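Local coordinates for protein MRNA TRANSPORT REGULATOR Mtr2 (Candida albicans, PDB 1Q42) that affects the transport of mRNA from the nucleus to the cytoplasm and interacts with the export factor Mex67, at residues L37-L43 and L100-L105. Sequence-based numbering, arbitrary orientation.
Sequences LASLDLL and LSSHQL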
# COMPACT_ATOMS: atom_id res chain seq x y z
N LEU A 37 0.53 -4.19 -3.67
CA LEU A 37 1.02 -3.02 -4.40
C LEU A 37 -0.01 -2.45 -5.37
O LEU A 37 -0.13 -1.23 -5.50
CB LEU A 37 2.32 -3.37 -5.15
CG LEU A 37 3.50 -3.70 -4.23
CD1 LEU A 37 4.73 -4.14 -5.01
CD2 LEU A 37 3.84 -2.53 -3.28
N ALA A 38 -0.77 -3.30 -6.05
CA ALA A 38 -1.84 -2.82 -6.95
C ALA A 38 -2.87 -1.97 -6.21
O ALA A 38 -3.40 -0.98 -6.75
CB ALA A 38 -2.52 -4.00 -7.69
N SER A 39 -3.14 -2.35 -4.97
CA SER A 39 -4.06 -1.64 -4.11
C SER A 39 -3.54 -0.24 -3.74
O SER A 39 -4.33 0.68 -3.55
CB SER A 39 -4.43 -2.47 -2.87
OG SER A 39 -3.54 -2.32 -1.77
N LEU A 40 -2.22 -0.06 -3.69
CA LEU A 40 -1.66 1.27 -3.50
C LEU A 40 -1.69 2.08 -4.79
O LEU A 40 -1.74 3.30 -4.75
CB LEU A 40 -0.22 1.22 -2.97
CG LEU A 40 0.03 0.52 -1.65
CD1 LEU A 40 1.52 0.58 -1.33
CD2 LEU A 40 -0.83 1.10 -0.53
N ASP A 41 -1.65 1.39 -5.92
CA ASP A 41 -1.53 2.00 -7.24
C ASP A 41 -2.90 2.17 -7.93
O ASP A 41 -2.95 2.53 -9.10
CB ASP A 41 -0.67 1.11 -8.14
CG ASP A 41 0.77 1.07 -7.71
OD1 ASP A 41 1.20 1.89 -6.84
OD2 ASP A 41 1.52 0.20 -8.19
N LEU A 42 -3.97 1.93 -7.20
CA LEU A 42 -5.32 1.90 -7.76
C LEU A 42 -5.69 3.19 -8.49
O LEU A 42 -5.59 4.29 -7.93
CB LEU A 42 -6.33 1.60 -6.65
CG LEU A 42 -7.74 1.18 -7.07
CD1 LEU A 42 -7.71 -0.17 -7.79
CD2 LEU A 42 -8.65 1.09 -5.86
N LEU A 43 -6.12 3.04 -9.75
CA LEU A 43 -6.61 4.16 -10.53
C LEU A 43 -8.06 4.41 -10.15
O LEU A 43 -8.85 3.46 -10.02
CB LEU A 43 -6.48 3.85 -12.02
CG LEU A 43 -6.92 4.89 -13.05
CD1 LEU A 43 -5.94 6.06 -13.15
CD2 LEU A 43 -7.08 4.20 -14.39
N LEU A 100 -0.90 9.62 -8.08
CA LEU A 100 -1.02 8.23 -8.45
C LEU A 100 0.37 7.62 -8.51
O LEU A 100 1.29 8.25 -8.98
CB LEU A 100 -1.68 8.10 -9.82
CG LEU A 100 -1.97 6.68 -10.31
CD1 LEU A 100 -2.90 5.96 -9.34
CD2 LEU A 100 -2.56 6.73 -11.72
N SER A 101 0.49 6.38 -8.05
CA SER A 101 1.75 5.67 -7.97
C SER A 101 1.79 4.45 -8.88
O SER A 101 0.76 3.88 -9.27
CB SER A 101 1.99 5.24 -6.52
OG SER A 101 0.90 4.46 -6.02
N SER A 102 3.01 4.02 -9.20
CA SER A 102 3.25 2.79 -9.94
C SER A 102 4.49 2.09 -9.35
O SER A 102 5.62 2.55 -9.54
CB SER A 102 3.45 3.10 -11.41
OG SER A 102 3.79 1.93 -12.15
N HIS A 103 4.25 1.02 -8.60
CA HIS A 103 5.29 0.22 -7.95
C HIS A 103 5.67 -0.96 -8.85
O HIS A 103 4.80 -1.55 -9.52
CB HIS A 103 4.79 -0.41 -6.64
CG HIS A 103 4.61 0.55 -5.50
ND1 HIS A 103 3.47 1.31 -5.31
CD2 HIS A 103 5.42 0.84 -4.45
CE1 HIS A 103 3.59 2.03 -4.21
NE2 HIS A 103 4.76 1.74 -3.65
N GLN A 104 6.95 -1.31 -8.87
CA GLN A 104 7.44 -2.50 -9.52
C GLN A 104 8.18 -3.31 -8.45
O GLN A 104 9.17 -2.85 -7.89
CB GLN A 104 8.38 -2.12 -10.67
CG GLN A 104 8.93 -3.28 -11.46
CD GLN A 104 9.92 -2.84 -12.54
OE1 GLN A 104 9.78 -1.76 -13.11
NE2 GLN A 104 10.92 -3.68 -12.80
N LEU A 105 7.66 -4.49 -8.14
CA LEU A 105 8.30 -5.38 -7.17
C LEU A 105 9.62 -5.86 -7.75
O LEU A 105 9.67 -6.28 -8.91
CB LEU A 105 7.37 -6.56 -6.87
CG LEU A 105 7.86 -7.65 -5.90
CD1 LEU A 105 7.99 -7.12 -4.52
CD2 LEU A 105 6.89 -8.86 -5.90
O HOH W 1 -1.06 3.15 -11.21
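Three hydrogen bonds from strand 101-113 converge on the carboxylate of D41, the residue just past the end of helix 29-40. H103 ND1 reaches D41 OD1 at 2.8 Å, with OD1 in the imidazole plane. The backbone N of H103 donates almost straight (179°) to D41 OD2 at 2.9 Å. Both meet the carboxylate on its syn sides, the backbone N well out of the carboxylate plane and ND1 less so, and side chain and main chain of one histidine thus grip its two oxygens; S101 OG donates to the anti side of D41 OD1 at 2.7 Å. The CG of H103 lies anti to its carbonyl carbon (chi1 -72°), which brings the ring beside the D41 carboxylate, and the turn about CB-CG presents its ND1 edge. The imidazole and carboxylate planes are only 17° apart. A water adds a bridge, donating to D41 O and S101 O.

Apolar contacts flank this polar centre. L37 CD2 sits over one face of the H103 ring, 4.1 Å from its centroid, a CH-pi contact. L37 CD1 meets L105 CB at 4.0 Å, and at the other end L43 CD1 touches L100 CD2 at 3.7 Å.

Beyond the contact, H103 NE2 bonds to Y188 OH, while R136 bonds both S101 OG and L40 O. The arrangement joins the first helix of the NTF2-like fold to the outermost strand 101-113 of its sheet. With ND1 given to D41 and NE2 engaged by Y188, the imidazole is fixed in rotation, and two donors on OD1 would favour an ionised aspartate.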